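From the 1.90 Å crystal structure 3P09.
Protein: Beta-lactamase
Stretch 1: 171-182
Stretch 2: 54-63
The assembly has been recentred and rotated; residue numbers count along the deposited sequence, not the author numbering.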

ATOM      1  N   SER A 171      16.464 -11.453   4.217  1.00 19.75           N
ATOM      2  CA  SER A 171      16.710 -10.072   4.609  1.00 24.49           C
ATOM      3  C   SER A 171      15.394  -9.307   4.718  1.00 25.80           C
ATOM      4  O   SER A 171      14.496  -9.463   3.881  1.00 24.50           O
ATOM      5  CB  SER A 171      17.612  -9.389   3.583  1.00 26.40           C
ATOM      6  OG  SER A 171      17.702  -8.000   3.841  1.00 23.50           O
ATOM      7  N   ASN A 172      15.279  -8.467   5.742  1.00 18.40           N
ATOM      8  CA  ASN A 172      14.075  -7.647   5.904  1.00 15.71           C
ATOM      9  C   ASN A 172      14.124  -6.320   5.152  1.00 19.04           C
ATOM     10  O   ASN A 172      13.200  -5.522   5.234  1.00 18.33           O
ATOM     11  CB  ASN A 172      13.774  -7.437   7.392  1.00 24.25           C
ATOM     12  CG  ASN A 172      13.483  -8.748   8.101  1.00 23.63           C
ATOM     13  OD1 ASN A 172      12.975  -9.685   7.489  1.00 22.99           O
ATOM     14  ND2 ASN A 172      13.814  -8.825   9.387  1.00 29.15           N
ATOM     15  N   ILE A 173      15.208  -6.095   4.421  1.00 19.64           N
ATOM     16  CA  ILE A 173      15.336  -4.896   3.596  1.00 21.36           C
ATOM     17  C   ILE A 173      14.205  -4.853   2.575  1.00 23.88           C
ATOM     18  O   ILE A 173      13.903  -5.860   1.928  1.00 21.66           O
ATOM     19  CB  ILE A 173      16.699  -4.861   2.858  1.00 24.93           C
ATOM     20  CG1 ILE A 173      17.856  -4.860   3.859  1.00 30.19           C
ATOM     21  CG2 ILE A 173      16.787  -3.672   1.919  1.00 31.41           C
ATOM     22  CD1 ILE A 173      17.811  -3.750   4.851  1.00 40.11           C
ATOM     23  N   ASN A 174      13.585  -3.681   2.446  1.00 19.79           N
ATOM     24  CA  ASN A 174      12.461  -3.467   1.527  1.00 20.47           C
ATOM     25  C   ASN A 174      11.296  -4.404   1.803  1.00 20.27           C
ATOM     26  O   ASN A 174      10.597  -4.818   0.891  1.00 17.86           O
ATOM     27  CB  ASN A 174      12.929  -3.545   0.067  1.00 18.66           C
ATOM     28  CG  ASN A 174      13.972  -2.478  -0.262  1.00 27.02           C
ATOM     29  OD1 ASN A 174      14.025  -1.435   0.390  1.00 28.45           O
ATOM     30  ND2 ASN A 174      14.794  -2.729  -1.277  1.00 25.91           N
ATOM     31  N   LYS A 175      11.103  -4.732   3.082  1.00 21.31           N
ATOM     32  CA  LYS A 175       9.972  -5.555   3.504  1.00 21.62           C
ATOM     33  C   LYS A 175       9.176  -4.882   4.621  1.00 19.02           C
ATOM     34  O   LYS A 175       9.644  -3.930   5.248  1.00 19.15           O
ATOM     35  CB  LYS A 175      10.453  -6.924   3.978  1.00 17.99           C
ATOM     36  CG  LYS A 175      11.052  -7.763   2.857  1.00 21.74           C
ATOM     37  CD  LYS A 175      11.268  -9.194   3.270  1.00 20.13           C
ATOM     38  CE  LYS A 175      11.978  -9.983   2.160  1.00 20.41           C
ATOM     39  NZ  LYS A 175      12.493 -11.311   2.643  1.00 20.25           N
ATOM     40  N   THR A 176       7.964  -5.371   4.847  1.00 16.25           N
ATOM     41  CA  THR A 176       7.155  -4.896   5.970  1.00 16.82           C
ATOM     42  C   THR A 176       6.407  -6.110   6.524  1.00 17.11           C
ATOM     43  O   THR A 176       6.541  -7.208   5.980  1.00 19.83           O
ATOM     44  CB  THR A 176       6.170  -3.794   5.498  1.00 22.36           C
ATOM     45  OG1 THR A 176       5.426  -3.288   6.618  1.00 24.09           O
ATOM     46  CG2 THR A 176       5.203  -4.350   4.457  1.00 23.55           C
ATOM     47  N   THR A 177       5.619  -5.926   7.586  1.00 18.07           N
ATOM     48  CA  THR A 177       4.780  -7.006   8.115  1.00 13.97           C
ATOM     49  C   THR A 177       3.313  -6.631   7.922  1.00 18.85           C
ATOM     50  O   THR A 177       2.984  -5.443   7.825  1.00 19.22           O
ATOM     51  CB  THR A 177       4.989  -7.215   9.645  1.00 17.95           C
ATOM     52  OG1 THR A 177       4.648  -6.003  10.340  1.00 18.32           O
ATOM     53  CG2 THR A 177       6.447  -7.612   9.968  1.00 21.08           C
ATOM     54  N   PRO A 178       2.422  -7.636   7.869  1.00 18.30           N
ATOM     55  CA  PRO A 178       1.001  -7.290   7.758  1.00 17.62           C
ATOM     56  C   PRO A 178       0.551  -6.363   8.895  1.00 19.58           C
ATOM     57  O   PRO A 178      -0.202  -5.426   8.673  1.00 18.97           O
ATOM     58  CB  PRO A 178       0.302  -8.648   7.840  1.00 20.10           C
ATOM     59  CG  PRO A 178       1.326  -9.643   7.291  1.00 13.51           C
ATOM     60  CD  PRO A 178       2.655  -9.095   7.803  1.00 16.19           C
ATOM     61  N   LYS A 179       1.039  -6.599  10.103  1.00 18.94           N
ATOM     62  CA  LYS A 179       0.624  -5.781  11.238  1.00 15.96           C
ATOM     63  C   LYS A 179       1.066  -4.329  11.060  1.00 20.54           C
ATOM     64  O   LYS A 179       0.269  -3.401  11.192  1.00 20.80           O
ATOM     65  CB  LYS A 179       1.185  -6.377  12.545  1.00 20.40           C
ATOM     66  CG  LYS A 179       0.682  -5.725  13.821  1.00 30.04           C
ATOM     67  CD  LYS A 179       1.255  -6.433  15.047  1.00 42.56           C
ATOM     68  CE  LYS A 179       0.806  -5.748  16.334  1.00 55.70           C
ATOM     69  NZ  LYS A 179       1.357  -6.396  17.561  1.00 56.67           N
ATOM     70  N   ALA A 180       2.340  -4.132  10.730  1.00 23.47           N
ATOM     71  CA  ALA A 180       2.892  -2.790  10.663  1.00 23.97           C
ATOM     72  C   ALA A 180       2.229  -1.969   9.564  1.00 23.10           C
ATOM     73  O   ALA A 180       1.847  -0.811   9.776  1.00 19.61           O
ATOM     74  CB  ALA A 180       4.424  -2.832  10.465  1.00 21.81           C
ATOM     75  N   ILE A 181       2.102  -2.567   8.387  1.00 18.41           N
ATOM     76  CA  ILE A 181       1.617  -1.829   7.230  1.00 14.09           C
ATOM     77  C   ILE A 181       0.129  -1.524   7.371  1.00 18.69           C
ATOM     78  O   ILE A 181      -0.335  -0.502   6.894  1.00 18.34           O
ATOM     79  CB  ILE A 181       1.883  -2.571   5.912  1.00 19.39           C
ATOM     80  CG1 ILE A 181       1.813  -1.587   4.741  1.00 20.15           C
ATOM     81  CG2 ILE A 181       0.904  -3.744   5.735  1.00 19.78           C
ATOM     82  CD1 ILE A 181       2.929  -0.548   4.794  1.00 19.84           C
ATOM     83  N   THR A 182      -0.602  -2.387   8.075  1.00 16.43           N
ATOM     84  CA  THR A 182      -2.041  -2.206   8.264  1.00 20.57           C
ATOM     85  C   THR A 182      -2.322  -1.165   9.349  1.00 20.46           C
ATOM     86  O   THR A 182      -3.200  -0.327   9.193  1.00 20.32           O
ATOM     87  CB  THR A 182      -2.748  -3.557   8.602  1.00 20.05           C
ATOM     88  OG1 THR A 182      -2.567  -4.468   7.519  1.00 21.14           O
ATOM     89  CG2 THR A 182      -4.251  -3.373   8.812  1.00 18.54           C
TER
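Stretch 2, residues 54-63: YNESYHFPIC

The imidazole of His59 is held between two side chains of stretch 1. Over one face lies Asn172, with OD1 3.4 Å from His59 CG. Over the opposite face lies the methyl of Thr177. Its CG2 sits 3.6 Å from the ring centroid and 10° off the ring normal, a CH-pi contact. Lys175 CB lies at the ring edge, 4.1 Å from His59 CB.

Stretch 2 runs antiparallel to stretch 1. It starts beside the helix that begins at Pro178 and ends beside the turn at Asn172 to Lys175. Tyr54 is extended. A type I turn from Asn55 to Tyr58 follows, closed by Tyr58 N to Asn55 O at 3.1 Å. From Tyr58 to Pro61 the chain is extended again, with phi/psi of -125/147 at Phe60. Ile62 departs from this course, at -82/-33.

The two chains pair through a short antiparallel bridge. Thr176 and Phe60 form the hydrogen-bonded pair. Phe60 N donates to Thr176 O at 2.8 Å, and Thr176 N donates to Phe60 O at 2.9 Å. Their side chains share one face of the sheet. Lys175 and Pro61 form the next, non-hydrogen-bonded pair, with CA atoms 4.3 Å apart. Pro61 has no amide hydrogen to donate, and a non-hydrogen-bonded pair does not call for one across the bridge. Beyond it, Ile62 N donates to Asn174 O at 3.1 Å. Water 2 joins the same end, donating to Asn174 O at 2.9 Å and accepting from Cys63 N at 2.8 Å. Water 1 links the Lys175 side chain to the other backbone, with Lys175 NZ and His59 O each 2.9 Å from the water oxygen.

On the helix side, Thr177 is the N-cap. Thr177 OG1 accepts from Ala180 N at 3.0 Å. Stretch 2 meets another amide of this first turn: Lys179 N donates to Glu56 O at 3.0 Å. Thus the turn of stretch 2 is tied to the start of the helix. Tyr58 O is buried here without a hydrogen-bond partner. Tyr58 O has a CA-H...O contact with Thr177 CA at 3.4 Å and lies 3.2 Å from Pro178 CD.

Carbon atoms of the side chains also meet across the contact. Pro178 CG packs 3.7 Å from Phe60 CE1. The methyl Thr176 CG2 lies 3.8 Å from Ile62 CG1, and Ile181 CD1 reaches Ile62 CD1 at 4.0 Å. The contact buries 727 Å², summed over both sides.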

ATOM      1  N   TYR A  54      -2.936 -13.376  10.760  1.00 18.52           N
ATOM      2  CA  TYR A  54      -2.281 -14.630  10.416  1.00 20.90           C
ATOM      3  C   TYR A  54      -0.926 -14.307   9.821  1.00 25.13           C
ATOM      4  O   TYR A  54      -0.843 -13.509   8.885  1.00 21.62           O
ATOM      5  CB  TYR A  54      -3.135 -15.388   9.411  1.00 24.85           C
ATOM      6  CG  TYR A  54      -2.610 -16.757   9.038  1.00 19.90           C
ATOM      7  CD1 TYR A  54      -1.815 -16.933   7.910  1.00 19.39           C
ATOM      8  CD2 TYR A  54      -2.915 -17.870   9.806  1.00 24.63           C
ATOM      9  CE1 TYR A  54      -1.335 -18.179   7.559  1.00 19.32           C
ATOM     10  CE2 TYR A  54      -2.440 -19.134   9.454  1.00 29.37           C
ATOM     11  CZ  TYR A  54      -1.651 -19.274   8.329  1.00 27.55           C
ATOM     12  OH  TYR A  54      -1.168 -20.508   7.957  1.00 36.10           O
ATOM     13  N   ASN A  55       0.133 -14.903  10.372  1.00 21.88           N
ATOM     14  CA  ASN A  55       1.494 -14.531  10.002  1.00 27.02           C
ATOM     15  C   ASN A  55       1.688 -13.024  10.070  1.00 25.13           C
ATOM     16  O   ASN A  55       2.366 -12.454   9.220  1.00 20.54           O
ATOM     17  CB  ASN A  55       1.815 -14.997   8.572  1.00 23.79           C
ATOM     18  CG  ASN A  55       2.194 -16.462   8.502  1.00 32.50           C
ATOM     19  OD1 ASN A  55       2.764 -17.014   9.449  1.00 29.50           O
ATOM     20  ND2 ASN A  55       1.888 -17.100   7.372  1.00 24.27           N
ATOM     21  N   GLU A  56       1.089 -12.369  11.062  1.00 19.14           N
ATOM     22  CA  GLU A  56       1.031 -10.912  11.035  1.00 18.54           C
ATOM     23  C   GLU A  56       2.383 -10.253  11.318  1.00 21.28           C
ATOM     24  O   GLU A  56       2.537  -9.049  11.124  1.00 20.10           O
ATOM     25  CB  GLU A  56      -0.031 -10.379  12.002  1.00 23.16           C
ATOM     26  CG  GLU A  56       0.329 -10.484  13.470  1.00 25.84           C
ATOM     27  CD  GLU A  56       0.037 -11.853  14.062  1.00 36.55           C
ATOM     28  OE1 GLU A  56      -0.301 -12.782  13.299  1.00 32.15           O
ATOM     29  OE2 GLU A  56       0.134 -11.998  15.298  1.00 34.01           O
ATOM     30  N   SER A  57       3.357 -11.042  11.769  1.00 19.25           N
ATOM     31  CA  SER A  57       4.698 -10.529  12.049  1.00 20.43           C
ATOM     32  C   SER A  57       5.751 -11.109  11.117  1.00 21.36           C
ATOM     33  O   SER A  57       6.941 -10.949  11.347  1.00 22.98           O
ATOM     34  CB  SER A  57       5.090 -10.829  13.496  1.00 23.25           C
ATOM     35  OG  SER A  57       4.413  -9.972  14.390  1.00 33.26           O
ATOM     36  N   TYR A  58       5.309 -11.812  10.085  1.00 19.10           N
ATOM     37  CA  TYR A  58       6.205 -12.300   9.043  1.00 20.75           C
ATOM     38  C   TYR A  58       6.533 -11.126   8.111  1.00 23.55           C
ATOM     39  O   TYR A  58       5.675 -10.276   7.864  1.00 22.75           O
ATOM     40  CB  TYR A  58       5.510 -13.397   8.247  1.00 21.73           C
ATOM     41  CG  TYR A  58       6.422 -14.209   7.350  1.00 20.29           C
ATOM     42  CD1 TYR A  58       6.596 -13.873   6.009  1.00 24.28           C
ATOM     43  CD2 TYR A  58       7.093 -15.331   7.841  1.00 25.95           C
ATOM     44  CE1 TYR A  58       7.415 -14.632   5.186  1.00 27.94           C
ATOM     45  CE2 TYR A  58       7.918 -16.088   7.029  1.00 31.06           C
ATOM     46  CZ  TYR A  58       8.075 -15.733   5.706  1.00 33.20           C
ATOM     47  OH  TYR A  58       8.889 -16.485   4.893  1.00 33.65           O
ATOM     48  N   HIS A  59       7.761 -11.079   7.599  1.00 18.96           N
ATOM     49  CA  HIS A  59       8.164  -9.984   6.714  1.00 18.44           C
ATOM     50  C   HIS A  59       8.004 -10.368   5.241  1.00 20.34           C
ATOM     51  O   HIS A  59       8.459 -11.431   4.807  1.00 20.60           O
ATOM     52  CB  HIS A  59       9.612  -9.552   6.994  1.00 19.94           C
ATOM     53  CG  HIS A  59       9.790  -8.808   8.282  1.00 26.67           C
ATOM     54  ND1 HIS A  59      10.059  -7.457   8.329  1.00 38.39           N
ATOM     55  CD2 HIS A  59       9.762  -9.230   9.568  1.00 31.87           C
ATOM     56  CE1 HIS A  59      10.177  -7.077   9.588  1.00 35.79           C
ATOM     57  NE2 HIS A  59       9.999  -8.134  10.361  1.00 30.15           N
ATOM     58  N   PHE A  60       7.355  -9.475   4.493  1.00 18.13           N
ATOM     59  CA  PHE A  60       7.017  -9.652   3.091  1.00 16.67           C
ATOM     60  C   PHE A  60       7.585  -8.478   2.283  1.00 16.80           C
ATOM     61  O   PHE A  60       7.605  -7.348   2.751  1.00 19.00           O
ATOM     62  CB  PHE A  60       5.488  -9.588   2.913  1.00 14.07           C
ATOM     63  CG  PHE A  60       4.734 -10.745   3.534  1.00 18.02           C
ATOM     64  CD1 PHE A  60       4.459 -10.764   4.897  1.00 20.10           C
ATOM     65  CD2 PHE A  60       4.278 -11.792   2.742  1.00 19.55           C
ATOM     66  CE1 PHE A  60       3.756 -11.811   5.468  1.00 17.33           C
ATOM     67  CE2 PHE A  60       3.574 -12.856   3.300  1.00 17.65           C
ATOM     68  CZ  PHE A  60       3.312 -12.871   4.666  1.00 19.22           C
ATOM     69  N   PRO A  61       7.995  -8.733   1.036  1.00 19.42           N
ATOM     70  CA  PRO A  61       8.331  -7.605   0.148  1.00 16.89           C
ATOM     71  C   PRO A  61       7.207  -6.557   0.167  1.00 17.28           C
ATOM     72  O   PRO A  61       6.040  -6.921   0.020  1.00 21.81           O
ATOM     73  CB  PRO A  61       8.397  -8.260  -1.238  1.00 17.24           C
ATOM     74  CG  PRO A  61       8.799  -9.697  -0.940  1.00 21.51           C
ATOM     75  CD  PRO A  61       8.091 -10.041   0.366  1.00 15.40           C
ATOM     76  N   ILE A  62       7.542  -5.285   0.349  1.00 14.78           N
ATOM     77  CA  ILE A  62       6.513  -4.248   0.385  1.00 13.67           C
ATOM     78  C   ILE A  62       6.108  -3.832  -1.035  1.00 19.97           C
ATOM     79  O   ILE A  62       4.954  -3.511  -1.289  1.00 18.50           O
ATOM     80  CB  ILE A  62       6.952  -3.022   1.238  1.00 21.33           C
ATOM     81  CG1 ILE A  62       5.751  -2.093   1.499  1.00 18.56           C
ATOM     82  CG2 ILE A  62       8.117  -2.272   0.586  1.00 18.32           C
ATOM     83  CD1 ILE A  62       6.083  -0.904   2.429  1.00 21.78           C
ATOM     84  N   CYS A  63       7.053  -3.863  -1.967  1.00 20.86           N
ATOM     85  CA  CYS A  63       6.751  -3.500  -3.349  1.00 18.61           C
ATOM     86  C   CYS A  63       6.126  -2.096  -3.385  1.00 22.34           C
ATOM     87  O   CYS A  63       6.454  -1.241  -2.562  1.00 21.60           O
ATOM     88  CB  CYS A  63       5.804  -4.539  -3.981  1.00 22.24           C
ATOM     89  SG  CYS A  63       6.281  -6.281  -3.678  1.00 26.68           S
TER
HETATM   90  O   HOH W   1       9.965 -12.708   2.668  1.00 22.17           O
HETATM   91  O   HOH W   2       9.725  -4.808  -1.860  1.00 18.68           O